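Local coordinates for protein glycerol dehydratase (Clostridium butyricum, PDB 1R9D) that dehydrates glycerol without coenzyme B12, probably by glycyl radical chemistry as in its pyruvate formate-lyase-like relatives, at residues I328-G334 with P641-Y647; D150-V154 with F498-M502. All blocks are in the same frame, centred on the assembly; numbering follows the deposited sequence.

Interaction 1. Residues I328-G334 with P641-Y647; sequences ISTKHFG and PSSINVY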
loop_
_atom_site.group_PDB
_atom_site.type_symbol
_atom_site.label_atom_id
_atom_site.label_comp_id
_atom_site.label_asym_id
_atom_site.label_seq_id
_atom_site.Cartn_x
_atom_site.Cartn_y
_atom_site.Cartn_z
ATOM N N ILE A 328 27.711 -12.032 8.524
ATOM C CA ILE A 328 27.579 -13.032 7.469
ATOM C C ILE A 328 27.652 -12.355 6.100
ATOM O O ILE A 328 28.413 -12.772 5.224
ATOM C CB ILE A 328 26.249 -13.808 7.598
ATOM C CG1 ILE A 328 26.216 -14.562 8.931
ATOM C CG2 ILE A 328 26.096 -14.789 6.445
ATOM C CD1 ILE A 328 27.389 -15.516 9.130
ATOM N N SER A 329 26.869 -11.299 5.916
ATOM C CA SER A 329 26.866 -10.574 4.651
ATOM C C SER A 329 28.251 -10.020 4.339
ATOM O O SER A 329 28.629 -9.866 3.175
ATOM C CB SER A 329 25.848 -9.432 4.705
ATOM O OG SER A 329 24.554 -9.940 4.957
ATOM N N THR A 330 29.016 -9.720 5.384
ATOM C CA THR A 330 30.352 -9.189 5.187
ATOM C C THR A 330 31.233 -10.217 4.477
ATOM O O THR A 330 32.209 -9.855 3.820
ATOM C CB THR A 330 30.987 -8.784 6.530
ATOM O OG1 THR A 330 30.177 -7.767 7.134
ATOM C CG2 THR A 330 32.389 -8.241 6.314
ATOM N N LYS A 331 30.881 -11.493 4.611
ATOM C CA LYS A 331 31.628 -12.563 3.952
ATOM C C LYS A 331 31.326 -12.547 2.451
ATOM O O LYS A 331 32.153 -12.974 1.642
ATOM C CB LYS A 331 31.242 -13.926 4.530
ATOM C CG LYS A 331 31.544 -14.101 6.011
ATOM C CD LYS A 331 30.956 -15.414 6.516
ATOM C CE LYS A 331 31.121 -15.579 8.021
ATOM N NZ LYS A 331 32.543 -15.673 8.438
ATOM N N HIS A 332 30.142 -12.052 2.092
ATOM C CA HIS A 332 29.721 -11.962 0.691
ATOM C C HIS A 332 30.346 -10.753 0.007
ATOM O O HIS A 332 30.563 -10.762 -1.207
ATOM C CB HIS A 332 28.199 -11.791 0.568
ATOM C CG HIS A 332 27.394 -12.782 1.343
ATOM N ND1 HIS A 332 26.017 -12.722 1.404
ATOM C CD2 HIS A 332 27.757 -13.843 2.101
ATOM C CE1 HIS A 332 25.568 -13.702 2.167
ATOM N NE2 HIS A 332 26.604 -14.396 2.603
ATOM N N PHE A 333 30.611 -9.706 0.785
ATOM C CA PHE A 333 31.171 -8.468 0.252
ATOM C C PHE A 333 32.375 -8.012 1.081
ATOM O O PHE A 333 32.295 -7.018 1.803
ATOM C CB PHE A 333 30.106 -7.363 0.266
ATOM C CG PHE A 333 28.752 -7.794 -0.262
ATOM C CD1 PHE A 333 27.720 -8.121 0.611
ATOM C CD2 PHE A 333 28.512 -7.860 -1.633
ATOM C CE1 PHE A 333 26.466 -8.503 0.130
ATOM C CE2 PHE A 333 27.260 -8.244 -2.127
ATOM C CZ PHE A 333 26.236 -8.565 -1.246
ATOM N N GLY A 334 33.496 -8.717 0.964
ATOM C CA GLY A 334 34.664 -8.350 1.751
ATOM C C GLY A 334 35.529 -7.218 1.236
ATOM O O GLY A 334 35.622 -6.990 0.032
ATOM N N PRO A 641 30.622 -13.753 -8.473
ATOM C CA PRO A 641 30.460 -14.064 -7.055
ATOM C C PRO A 641 30.840 -13.064 -5.973
ATOM O O PRO A 641 30.658 -13.368 -4.794
ATOM C CB PRO A 641 31.342 -15.285 -6.921
ATOM C CG PRO A 641 32.587 -14.793 -7.671
ATOM C CD PRO A 641 32.023 -13.982 -8.876
ATOM N N SER A 642 31.371 -11.906 -6.341
ATOM C CA SER A 642 31.845 -10.965 -5.324
ATOM C C SER A 642 32.877 -11.808 -4.554
ATOM O O SER A 642 33.790 -12.357 -5.170
ATOM C CB SER A 642 30.711 -10.520 -4.401
ATOM O OG SER A 642 31.158 -9.472 -3.553
ATOM N N SER A 643 32.745 -11.934 -3.234
ATOM C CA SER A 643 33.693 -12.761 -2.479
ATOM C C SER A 643 33.006 -13.982 -1.865
ATOM O O SER A 643 33.603 -14.698 -1.059
ATOM C CB SER A 643 34.376 -11.940 -1.367
ATOM O OG SER A 643 33.454 -11.462 -0.393
ATOM N N ILE A 644 31.766 -14.243 -2.275
ATOM C CA ILE A 644 30.994 -15.342 -1.708
ATOM C C ILE A 644 31.402 -16.765 -2.087
ATOM O O ILE A 644 30.955 -17.718 -1.452
ATOM C CB ILE A 644 29.477 -15.162 -1.999
ATOM C CG1 ILE A 644 28.651 -15.877 -0.923
ATOM C CG2 ILE A 644 29.125 -15.740 -3.370
ATOM C CD1 ILE A 644 27.160 -15.562 -0.978
ATOM N N ASN A 645 32.249 -16.925 -3.100
ATOM C CA ASN A 645 32.665 -18.273 -3.493
ATOM C C ASN A 645 33.408 -18.985 -2.358
ATOM O O ASN A 645 33.379 -20.211 -2.260
ATOM C CB ASN A 645 33.528 -18.232 -4.761
ATOM C CG ASN A 645 34.794 -17.421 -4.590
ATOM O OD1 ASN A 645 34.750 -16.211 -4.361
ATOM N ND2 ASN A 645 35.937 -18.086 -4.708
ATOM N N VAL A 646 34.070 -18.216 -1.499
ATOM C CA VAL A 646 34.787 -18.797 -0.369
ATOM C C VAL A 646 33.760 -19.238 0.673
ATOM O O VAL A 646 33.772 -20.383 1.116
ATOM C CB VAL A 646 35.767 -17.779 0.253
ATOM C CG1 VAL A 646 36.414 -18.367 1.506
ATOM C CG2 VAL A 646 36.841 -17.413 -0.768
ATOM N N TYR A 647 32.857 -18.335 1.047
ATOM C CA TYR A 647 31.818 -18.657 2.024
ATOM C C TYR A 647 30.927 -19.810 1.559
ATOM O O TYR A 647 30.640 -20.729 2.329
ATOM C CB TYR A 647 30.947 -17.431 2.307
ATOM C CG TYR A 647 29.834 -17.705 3.292
ATOM C CD1 TYR A 647 30.119 -18.131 4.589
ATOM C CD2 TYR A 647 28.497 -17.534 2.933
ATOM C CE1 TYR A 647 29.100 -18.382 5.506
ATOM C CE2 TYR A 647 27.470 -17.782 3.845
ATOM C CZ TYR A 647 27.782 -18.204 5.127
ATOM O OH TYR A 647 26.779 -18.444 6.039
HETATM O O HOH W 1 33.538 -15.353 1.607
#
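Tyr647, His332 and Lys331 lose the most surface where the weakly bonded helical turn 329-332 meets helix 644-650, near the bound glycerol of this pyruvate formate-lyase-like fold. The Tyr647 ring lies obliquely to the imidazole of His332, centroids 5.5 Å apart and planes at 36°, and Lys331 lays its aliphatic chain against the same phenol, CD 3.4 Å from CD1 of Tyr647. Flat rings suit the place because they can pack against each other and against alkyl groups: Ile644 CD1 sits over one face of the His332 ring, 3.6 Å from its centroid, in a CH-pi contact. Beside them, Ser643 OG donates to Lys331 O (2.8 Å) and accepts from Gly334 N (3.1 Å), while His332 O takes both Ser643 N (3.2 Å) and Ser642 OG (2.7 Å). Water 1 joins Lys331 O to Ser643 O, 2.8 and 2.7 Å away. Small serine hydroxyls thus fix the type II' turn 641-644 against backbone atoms of 331-334, with aromatic and aliphatic side chains packed alongside.

Interaction 2. Residues D150-V154 with F498-M502; sequences DVFTV and FVKHM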
loop_
_atom_site.group_PDB
_atom_site.type_symbol
_atom_site.label_atom_id
_atom_site.label_comp_id
_atom_site.label_asym_id
_atom_site.label_seq_id
_atom_site.Cartn_x
_atom_site.Cartn_y
_atom_site.Cartn_z
ATOM N N ASP A 150 20.896 -23.199 3.057
ATOM C CA ASP A 150 22.282 -23.084 2.604
ATOM C C ASP A 150 22.436 -23.361 1.108
ATOM O O ASP A 150 23.435 -23.944 0.683
ATOM C CB ASP A 150 23.207 -24.037 3.381
ATOM C CG ASP A 150 23.557 -23.524 4.767
ATOM O OD1 ASP A 150 23.301 -22.332 5.056
ATOM O OD2 ASP A 150 24.109 -24.315 5.566
ATOM N N VAL A 151 21.446 -22.961 0.312
ATOM C CA VAL A 151 21.523 -23.150 -1.133
ATOM C C VAL A 151 21.680 -21.791 -1.817
ATOM O O VAL A 151 22.429 -21.655 -2.786
ATOM C CB VAL A 151 20.270 -23.868 -1.687
ATOM C CG1 VAL A 151 20.288 -23.858 -3.210
ATOM C CG2 VAL A 151 20.233 -25.306 -1.184
ATOM N N PHE A 152 20.966 -20.787 -1.314
ATOM C CA PHE A 152 21.064 -19.447 -1.878
ATOM C C PHE A 152 20.825 -18.400 -0.794
ATOM O O PHE A 152 20.392 -18.732 0.309
ATOM C CB PHE A 152 20.055 -19.277 -3.028
ATOM C CG PHE A 152 18.614 -19.321 -2.596
ATOM C CD1 PHE A 152 17.987 -18.187 -2.085
ATOM C CD2 PHE A 152 17.884 -20.502 -2.688
ATOM C CE1 PHE A 152 16.657 -18.231 -1.672
ATOM C CE2 PHE A 152 16.552 -20.557 -2.278
ATOM C CZ PHE A 152 15.936 -19.418 -1.769
ATOM N N THR A 153 21.133 -17.147 -1.102
ATOM C CA THR A 153 20.926 -16.056 -0.155
ATOM C C THR A 153 20.345 -14.839 -0.858
ATOM O O THR A 153 20.789 -14.471 -1.941
ATOM C CB THR A 153 22.239 -15.618 0.530
ATOM O OG1 THR A 153 21.988 -14.449 1.324
ATOM C CG2 THR A 153 23.311 -15.289 -0.498
ATOM N N VAL A 154 19.342 -14.228 -0.236
ATOM C CA VAL A 154 18.720 -13.031 -0.785
ATOM C C VAL A 154 18.932 -11.913 0.227
ATOM O O VAL A 154 18.160 -10.963 0.299
ATOM C CB VAL A 154 17.203 -13.227 -1.028
ATOM C CG1 VAL A 154 16.978 -14.177 -2.203
ATOM C CG2 VAL A 154 16.540 -13.784 0.221
ATOM N N PHE A 498 14.704 -24.866 -6.096
ATOM C CA PHE A 498 15.358 -23.776 -5.386
ATOM C C PHE A 498 15.377 -22.445 -6.127
ATOM O O PHE A 498 15.326 -21.391 -5.494
ATOM C CB PHE A 498 16.764 -24.207 -4.966
ATOM C CG PHE A 498 16.761 -25.248 -3.884
ATOM C CD1 PHE A 498 16.452 -24.902 -2.571
ATOM C CD2 PHE A 498 16.991 -26.586 -4.185
ATOM C CE1 PHE A 498 16.366 -25.874 -1.569
ATOM C CE2 PHE A 498 16.906 -27.569 -3.190
ATOM C CZ PHE A 498 16.593 -27.211 -1.882
ATOM N N VAL A 499 15.437 -22.473 -7.456
ATOM C CA VAL A 499 15.420 -21.218 -8.197
ATOM C C VAL A 499 14.033 -20.595 -8.020
ATOM O O VAL A 499 13.902 -19.384 -7.882
ATOM C CB VAL A 499 15.709 -21.422 -9.702
ATOM C CG1 VAL A 499 15.471 -20.120 -10.458
ATOM C CG2 VAL A 499 17.155 -21.858 -9.892
ATOM N N LYS A 500 13.001 -21.433 -8.002
ATOM C CA LYS A 500 11.641 -20.940 -7.825
ATOM C C LYS A 500 11.513 -20.164 -6.512
ATOM O O LYS A 500 10.984 -19.052 -6.484
ATOM C CB LYS A 500 10.638 -22.097 -7.817
ATOM C CG LYS A 500 9.189 -21.634 -7.752
ATOM C CD LYS A 500 8.331 -22.527 -6.871
ATOM C CE LYS A 500 8.278 -23.956 -7.374
ATOM N NZ LYS A 500 7.402 -24.798 -6.504
ATOM N N HIS A 501 12.002 -20.741 -5.420
ATOM C CA HIS A 501 11.895 -20.060 -4.134
ATOM C C HIS A 501 12.797 -18.843 -3.981
ATOM O O HIS A 501 12.459 -17.907 -3.257
ATOM C CB HIS A 501 12.097 -21.067 -3.001
ATOM C CG HIS A 501 10.937 -21.999 -2.840
ATOM N ND1 HIS A 501 9.702 -21.572 -2.399
ATOM C CD2 HIS A 501 10.793 -23.309 -3.152
ATOM C CE1 HIS A 501 8.846 -22.579 -2.451
ATOM N NE2 HIS A 501 9.482 -23.644 -2.905
ATOM N N MET A 502 13.932 -18.838 -4.674
ATOM C CA MET A 502 14.835 -17.696 -4.620
ATOM C C MET A 502 14.146 -16.512 -5.300
ATOM O O MET A 502 14.157 -15.388 -4.794
ATOM C CB MET A 502 16.149 -18.011 -5.347
ATOM C CG MET A 502 17.022 -16.785 -5.612
ATOM S SD MET A 502 18.563 -17.164 -6.469
ATOM C CE MET A 502 17.949 -17.565 -8.113
#
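Strand 152-153 pairs antiparallel with strand 449-452 in a sheet that probably belongs to the alpha/beta barrel of the pyruvate formate-lyase-like fold, and helix 484-516 packs against one face of the strand. Phe152 is central. Its ring reaches the helix backbone, with CE1 3.5 Å from Met502 CA and CE2 3.5 Å from Phe498 O. Met502 CB sits over the ring face, 3.6 Å from the centroid and only 8° off the normal, a CH-pi contact; farther along the same side chain, SD makes an oblique Met-aromatic contact, 5.0 Å from the centroid. A flat ring suits the place because it fits closely over the helix surface, whereas methionine's unbranched chain puts CB against the ring while SD stays within sulfur-aromatic range.

Flanking Phe152 are two valines. Val151 places CG2 over the face of the Phe498 ring, 4.0 Å from its centroid, and CG1 3.9 Å from Phe498 CG. Val154 CG1 lies 4.0 Å from Met502 O and 4.3 Å from Met502 CG. From Phe152 to Val154 the CA-to-CB bonds alternate, that of Thr153 pointing away from the helix. On the helix, Phe498 and Met502 stand one turn apart, joined by the helical hydrogen bond from Met502 N to Phe498 O (3.0 Å). Phe451 of the neighbouring strand touches Phe152, Phe498 and Met502, and helix 453-461 packs on Val151 and Phe498.

No hydrogen bond crosses between the segments, so strand and helix are held together by dispersion, CH-pi and sulfur-aromatic contacts and by the exclusion of water.

In the fold
Interactions 1 and 2 have centres 16 Å apart and meet through Thr153: its OG1 lies 3.8 Å from His332 CE1, and its CG2 3.9 Å from Ile644 CD1. Strand 152-153 has helix 484-516 on one face, through Phe152, and interaction 1 on the other, through Thr153. Strand 449-452 also bridges the two, as Phe450 touches Phe333, Ser642 and Ile644 while Phe451 packs into interaction 2. The Ser642 side chain is about 4 Å from the bound glycerol, against about 12 Å for that of Val154. Gly334 O of interaction 1 is hydrogen-bonded to Tyr764 OH, next to Gly763, the predicted glycyl radical position, unmodified here. Interaction 2 belongs to the apolar packing farther out.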